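Local coordinates for protein Cd1 (Flavonifractor plautii, PDB 7D39) that binds flavin mononucleotide and, as a flavone reductase of the NADPH-dependent FMN reductase family, probably starts flavone and flavonol breakdown in gut bacteria, at residues 13-18 against 177-181; 137-143 against 166-172. One frame throughout, in Å; residues are numbered along the deposited sequence.

Contact 1 of 2, residues 13-18 against 177-181; sequences GSNDGM and ALSIL. With FMN (flavin mononucleotide), chain B.
L181 lays its isobutyl end over the first turn of helix 14-28, in a flavodoxin-like domain whose first helix starts at the FMN phosphate. Its CD1 rests 4.0 Å from S14 CA, while CD2 leans toward G17, where the lack of a side chain leaves the helix surface low enough to take it. One turn on from S14, the selenomethionine M18 crosses I180 at about a right angle, methyl to methyl, CE to CD1 at 3.6 Å. M18 reaches this place by bending at both chi2 and chi3, and I180 by setting CG1 opposite its backbone N (chi1 -174°). F174, from strand 167-174, touches both.

The backbone N-H groups at the helix start face the FMN phosphate. S14 N donates to FMN O3P and N15 N to O1P, and N15 ND2 adds a nearly straight second bond to O1P (168°), with S86 OG bonded to N15 OD1. The phosphate is thus gripped by the N-terminal end of the helix, whose dipole would favour its negative charge. G13 passes O3P closely, at the N-cap position. No direct hydrogen bond joins the two segments; a water links them instead, 2.9 Å from S14 OG, donating to L178 O and accepting from L181 N.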
loop_
_atom_site.group_PDB
_atom_site.type_symbol
_atom_site.label_atom_id
_atom_site.label_comp_id
_atom_site.label_asym_id
_atom_site.label_seq_id
_atom_site.Cartn_x
_atom_site.Cartn_y
_atom_site.Cartn_z
ATOM N N GLY A 13 -8.365 15.355 14.635
ATOM C CA GLY A 13 -7.447 16.193 13.896
ATOM C C GLY A 13 -7.866 16.365 12.450
ATOM O O GLY A 13 -8.985 16.049 12.047
ATOM N N SER A 14 -6.919 16.858 11.650
ATOM C CA SER A 14 -7.213 17.180 10.259
ATOM C C SER A 14 -7.425 15.928 9.405
ATOM O O SER A 14 -8.289 15.912 8.521
ATOM C CB SER A 14 -6.092 18.051 9.700
ATOM O OG SER A 14 -6.031 19.294 10.412
ATOM N N ASN A 15 -6.652 14.870 9.635
ATOM C CA ASN A 15 -6.882 13.648 8.869
ATOM C C ASN A 15 -8.267 13.063 9.148
ATOM O O ASN A 15 -8.928 12.573 8.225
ATOM C CB ASN A 15 -5.784 12.621 9.152
ATOM C CG ASN A 15 -4.479 12.964 8.442
ATOM O OD1 ASN A 15 -4.257 12.553 7.294
ATOM N ND2 ASN A 15 -3.628 13.763 9.106
ATOM N N ASP A 16 -8.715 13.091 10.411
ATOM C CA ASP A 16 -10.075 12.659 10.722
ATOM C C ASP A 16 -11.084 13.457 9.913
ATOM O O ASP A 16 -11.987 12.891 9.288
ATOM C CB ASP A 16 -10.375 12.831 12.219
ATOM C CG ASP A 16 -9.775 11.732 13.098
ATOM O OD1 ASP A 16 -8.932 10.924 12.641
ATOM O OD2 ASP A 16 -10.139 11.691 14.288
ATOM N N GLY A 17 -10.949 14.786 9.932
ATOM C CA GLY A 17 -11.901 15.649 9.235
ATOM C C GLY A 17 -11.952 15.390 7.742
ATOM O O GLY A 17 -13.028 15.203 7.171
HETATM N N MSE A 18 -10.788 15.352 7.094
HETATM C CA MSE A 18 -10.712 15.082 5.661
HETATM C C MSE A 18 -11.298 13.722 5.349
HETATM O O MSE A 18 -11.983 13.530 4.337
HETATM C CB MSE A 18 -9.263 15.136 5.165
HETATM C CG MSE A 18 -8.623 16.484 5.368
HETATM SE SE MSE A 18 -9.328 17.796 4.088
HETATM C CE MSE A 18 -8.337 17.200 2.504
ATOM N N ALA A 177 -0.778 21.871 5.346
ATOM C CA ALA A 177 -2.169 21.526 5.621
ATOM C C ALA A 177 -2.521 21.520 7.110
ATOM O O ALA A 177 -3.507 20.890 7.500
ATOM C CB ALA A 177 -2.492 20.170 4.993
ATOM N N LEU A 178 -1.755 22.220 7.950
ATOM C CA LEU A 178 -2.099 22.289 9.365
ATOM C C LEU A 178 -3.443 22.970 9.565
ATOM O O LEU A 178 -4.210 22.589 10.457
ATOM C CB LEU A 178 -1.022 23.032 10.155
ATOM C CG LEU A 178 0.291 22.355 10.534
ATOM C CD1 LEU A 178 0.996 23.202 11.579
ATOM C CD2 LEU A 178 0.059 20.966 11.057
ATOM N N SER A 179 -3.741 23.993 8.758
ATOM C CA SER A 179 -5.006 24.715 8.854
ATOM C C SER A 179 -6.001 24.289 7.780
ATOM O O SER A 179 -6.896 25.064 7.431
ATOM C CB SER A 179 -4.765 26.221 8.788
ATOM O OG SER A 179 -4.152 26.683 9.982
ATOM N N ILE A 180 -5.898 23.049 7.286
ATOM C CA ILE A 180 -6.670 22.665 6.114
ATOM C C ILE A 180 -8.165 22.659 6.376
ATOM O O ILE A 180 -8.948 22.829 5.436
ATOM C CB ILE A 180 -6.220 21.290 5.588
ATOM C CG1 ILE A 180 -6.945 20.972 4.278
ATOM C CG2 ILE A 180 -6.482 20.212 6.643
ATOM C CD1 ILE A 180 -6.212 19.954 3.367
ATOM N N LEU A 181 -8.597 22.465 7.622
ATOM C CA LEU A 181 -10.038 22.394 7.855
ATOM C C LEU A 181 -10.741 23.752 7.751
ATOM O O LEU A 181 -11.979 23.788 7.762
ATOM C CB LEU A 181 -10.318 21.746 9.208
ATOM C CG LEU A 181 -9.881 20.273 9.291
ATOM C CD1 LEU A 181 -10.340 19.641 10.567
ATOM C CD2 LEU A 181 -10.383 19.472 8.095
HETATM N N1 FMN B . 4.616 17.359 7.758
HETATM C C2 FMN B . 5.106 17.475 6.532
HETATM O O2 FMN B . 4.399 18.207 5.834
HETATM N N3 FMN B . 6.256 16.858 6.147
HETATM C C4 FMN B . 6.903 16.072 7.038
HETATM O O4 FMN B . 7.937 15.461 6.840
HETATM C C4A FMN B . 6.370 15.942 8.403
HETATM N N5 FMN B . 6.947 15.210 9.325
HETATM C C5A FMN B . 6.462 15.043 10.554
HETATM C C6 FMN B . 7.087 14.256 11.505
HETATM C C7 FMN B . 6.562 14.102 12.782
HETATM C C7M FMN B . 7.262 13.252 13.810
HETATM C C8 FMN B . 5.317 14.823 13.142
HETATM C C8M FMN B . 4.749 14.687 14.528
HETATM C C9 FMN B . 4.706 15.618 12.187
HETATM C C9A FMN B . 5.225 15.743 10.914
HETATM N N10 FMN B . 4.611 16.567 9.964
HETATM C C10 FMN B . 5.161 16.642 8.707
HETATM C "C1'" FMN B . 3.362 17.228 10.321
HETATM C "C2'" FMN B . 2.177 16.256 10.229
HETATM O "O2'" FMN B . 1.948 15.785 8.916
HETATM C "C3'" FMN B . 0.899 16.896 10.847
HETATM O "O3'" FMN B . 1.072 17.160 12.212
HETATM C "C4'" FMN B . -0.372 16.049 10.591
HETATM O "O4'" FMN B . -0.812 16.132 9.247
HETATM C "C5'" FMN B . -1.472 16.439 11.563
HETATM O "O5'" FMN B . -2.645 15.726 11.365
HETATM P P FMN B . -3.760 15.380 12.325
HETATM O O1P FMN B . -4.639 14.516 11.689
HETATM O O2P FMN B . -3.155 14.735 13.416
HETATM O O3P FMN B . -4.361 16.658 12.538
HETATM O O HOH W 1 -7.124 21.975 10.194
#

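Contact 2 of 2, residues 137-143 against 166-172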
loop_
_atom_site.group_PDB
_atom_site.type_symbol
_atom_site.label_atom_id
_atom_site.label_comp_id
_atom_site.label_asym_id
_atom_site.label_seq_id
_atom_site.Cartn_x
_atom_site.Cartn_y
_atom_site.Cartn_z
ATOM N N LYS A 137 -11.215 -4.787 -5.052
ATOM C CA LYS A 137 -11.496 -3.691 -4.127
ATOM C C LYS A 137 -10.870 -2.407 -4.656
ATOM O O LYS A 137 -9.831 -2.440 -5.327
ATOM C CB LYS A 137 -10.969 -3.984 -2.703
ATOM C CG LYS A 137 -11.607 -3.102 -1.617
ATOM C CD LYS A 137 -11.083 -3.411 -0.222
ATOM C CE LYS A 137 -11.191 -4.892 0.119
ATOM N NZ LYS A 137 -12.584 -5.417 -0.030
ATOM N N VAL A 138 -11.512 -1.270 -4.348
ATOM C CA VAL A 138 -10.979 0.050 -4.685
ATOM C C VAL A 138 -10.574 0.765 -3.405
ATOM O O VAL A 138 -11.173 0.562 -2.343
ATOM C CB VAL A 138 -11.983 0.917 -5.481
ATOM C CG1 VAL A 138 -12.214 0.354 -6.890
ATOM C CG2 VAL A 138 -13.289 1.040 -4.725
ATOM N N ILE A 139 -9.554 1.618 -3.517
ATOM C CA ILE A 139 -8.991 2.334 -2.380
ATOM C C ILE A 139 -8.469 3.679 -2.866
ATOM O O ILE A 139 -7.947 3.794 -3.978
ATOM C CB ILE A 139 -7.873 1.523 -1.683
ATOM C CG1 ILE A 139 -7.372 2.244 -0.423
ATOM C CG2 ILE A 139 -6.717 1.244 -2.665
ATOM C CD1 ILE A 139 -6.766 1.316 0.634
ATOM N N SER A 140 -8.621 4.697 -2.026
ATOM C CA SER A 140 -8.058 6.011 -2.274
ATOM C C SER A 140 -7.327 6.483 -1.029
ATOM O O SER A 140 -7.671 6.109 0.099
ATOM C CB SER A 140 -9.136 7.014 -2.672
ATOM O OG SER A 140 -9.562 6.775 -4.013
ATOM N N PHE A 141 -6.312 7.312 -1.248
ATOM C CA PHE A 141 -5.449 7.788 -0.183
ATOM C C PHE A 141 -5.395 9.304 -0.188
ATOM O O PHE A 141 -5.456 9.943 -1.239
ATOM C CB PHE A 141 -4.031 7.244 -0.342
ATOM C CG PHE A 141 -3.950 5.744 -0.300
ATOM C CD1 PHE A 141 -4.007 5.075 0.906
ATOM C CD2 PHE A 141 -3.798 5.015 -1.462
ATOM C CE1 PHE A 141 -3.918 3.699 0.950
ATOM C CE2 PHE A 141 -3.688 3.625 -1.421
ATOM C CZ PHE A 141 -3.764 2.978 -0.221
HETATM N N MSE A 142 -5.254 9.866 0.997
HETATM C CA MSE A 142 -4.962 11.279 1.137
HETATM C C MSE A 142 -3.816 11.368 2.122
HETATM O O MSE A 142 -3.875 10.750 3.172
HETATM C CB MSE A 142 -6.181 12.046 1.632
HETATM C CG MSE A 142 -7.410 11.895 0.752
HETATM SE SE MSE A 142 -8.915 13.013 1.387
HETATM C CE MSE A 142 -9.502 11.877 2.863
ATOM N N SER A 143 -2.760 12.092 1.770
ATOM C CA SER A 143 -1.643 12.339 2.667
ATOM C C SER A 143 -1.663 13.812 3.032
ATOM O O SER A 143 -1.693 14.667 2.143
ATOM C CB SER A 143 -0.306 11.973 2.018
ATOM O OG SER A 143 -0.285 10.619 1.622
ATOM N N TRP A 166 -5.180 -3.941 -4.974
ATOM C CA TRP A 166 -6.387 -3.130 -4.967
ATOM C C TRP A 166 -6.255 -1.978 -5.954
ATOM O O TRP A 166 -5.166 -1.439 -6.175
ATOM C CB TRP A 166 -6.648 -2.586 -3.565
ATOM C CG TRP A 166 -7.068 -3.626 -2.605
ATOM C CD1 TRP A 166 -7.524 -4.866 -2.903
ATOM C CD2 TRP A 166 -7.073 -3.522 -1.183
ATOM N NE1 TRP A 166 -7.830 -5.540 -1.762
ATOM C CE2 TRP A 166 -7.554 -4.740 -0.685
ATOM C CE3 TRP A 166 -6.729 -2.513 -0.282
ATOM C CZ2 TRP A 166 -7.694 -4.987 0.677
ATOM C CZ3 TRP A 166 -6.870 -2.757 1.070
ATOM C CH2 TRP A 166 -7.349 -3.988 1.538
ATOM N N LYS A 167 -7.378 -1.584 -6.545
ATOM C CA LYS A 167 -7.349 -0.554 -7.577
ATOM C C LYS A 167 -7.394 0.828 -6.925
ATOM O O LYS A 167 -8.382 1.192 -6.283
ATOM C CB LYS A 167 -8.503 -0.748 -8.554
ATOM C CG LYS A 167 -8.641 0.386 -9.562
ATOM C CD LYS A 167 -9.819 0.158 -10.488
ATOM C CE LYS A 167 -9.509 -0.874 -11.569
ATOM N NZ LYS A 167 -10.649 -1.821 -11.778
ATOM N N VAL A 168 -6.320 1.597 -7.093
ATOM C CA VAL A 168 -6.238 2.944 -6.542
ATOM C C VAL A 168 -7.102 3.890 -7.365
ATOM O O VAL A 168 -7.005 3.932 -8.592
ATOM C CB VAL A 168 -4.775 3.415 -6.510
ATOM C CG1 VAL A 168 -4.650 4.833 -5.933
ATOM C CG2 VAL A 168 -3.932 2.464 -5.696
ATOM N N ILE A 169 -7.937 4.682 -6.694
ATOM C CA ILE A 169 -8.737 5.644 -7.441
ATOM C C ILE A 169 -8.127 7.039 -7.342
ATOM O O ILE A 169 -7.836 7.674 -8.367
ATOM C CB ILE A 169 -10.205 5.620 -6.984
ATOM C CG1 ILE A 169 -10.747 4.188 -7.045
ATOM C CG2 ILE A 169 -11.052 6.572 -7.834
ATOM C CD1 ILE A 169 -10.821 3.595 -8.456
ATOM N N ASP A 170 -7.913 7.517 -6.123
ATOM C CA ASP A 170 -7.193 8.757 -5.892
ATOM C C ASP A 170 -6.015 8.510 -4.959
ATOM O O ASP A 170 -6.022 7.566 -4.170
ATOM C CB ASP A 170 -8.117 9.837 -5.312
ATOM C CG ASP A 170 -8.938 10.524 -6.394
ATOM O OD1 ASP A 170 -8.317 11.205 -7.237
ATOM O OD2 ASP A 170 -10.181 10.361 -6.404
ATOM N N ASN A 171 -4.985 9.369 -5.065
ATOM C CA ASN A 171 -3.788 9.264 -4.235
ATOM C C ASN A 171 -3.228 10.685 -4.087
ATOM O O ASN A 171 -2.272 11.100 -4.737
ATOM C CB ASN A 171 -2.770 8.297 -4.836
ATOM C CG ASN A 171 -1.643 8.029 -3.912
ATOM O OD1 ASN A 171 -1.543 8.655 -2.864
ATOM N ND2 ASN A 171 -0.772 7.098 -4.279
ATOM N N GLU A 172 -3.843 11.455 -3.195
ATOM C CA GLU A 172 -3.702 12.905 -3.160
ATOM C C GLU A 172 -2.814 13.338 -1.995
ATOM O O GLU A 172 -2.874 12.756 -0.910
ATOM C CB GLU A 172 -5.083 13.568 -3.052
ATOM C CG GLU A 172 -5.106 15.083 -3.200
ATOM C CD GLU A 172 -4.827 15.523 -4.608
ATOM O OE1 GLU A 172 -3.652 15.452 -5.046
ATOM O OE2 GLU A 172 -5.791 15.928 -5.281
HETATM O O HOH W 2 -11.450 8.486 -4.738
HETATM O O HOH W 3 -1.936 10.112 -0.495
#
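K137 lies lengthwise against the indole of W166, the two side chains running in the same direction. Its CB sits over the five-membered ring, 3.7 Å from the centroid in a CH-pi contact. The bend at chi3 (-53°) brings CE to 3.5 Å from W166 CZ2, and the bend at chi4 turns NZ away toward A80 O. The ring thus meets K137 over one face and I139 CD1, two residues on, at its edge.

On the other side of the sheet from I139, V138 meets I169, CB to CG1 at 3.8 Å, with helix 184-202 packed on both. V168 CG2 meets the F141 ring near its plane, on the side covered by helix 153-162.

Between I139 and F141 the register slips by one residue, a beta bulge. S140 fills the step: its OG accepts from D170 N at 2.8 Å and lies 3.3 Å from I169 CB, while a water joins it to D170 OD2, which also bonds N196. Beyond the bulge pairing resumes, F141 N donating to D170 O and E172 N to F141 O. Strand segments 138-143 and 167-172, 3° from parallel and joined through helix 153-162, form a beta-alpha-beta unit at the edge of a flavodoxin-like sheet.

How the contacts relate
Contact 2 lies in the buried parallel sheet and contact 1 at the end of it where FMN binds, as a layered alpha/beta domain of this kind places its cofactor. Contact 2 joins the fourth and fifth strands along the chain, and is nested inside the longer loop closed by contact 1: helix 14-28 comes first, then strands 138-144 and 167-174, and finally the 177-181 turn leading to helix 184-202. The centres lie about 18 Å apart, yet the contacts touch, M18 O standing 3.3 Å from M142 CE. Strand 167-174 thus leads from the buried sheet to the turn that packs on the phosphate-binding helix start, and V144 O, just past 137-143, also bonds FMN.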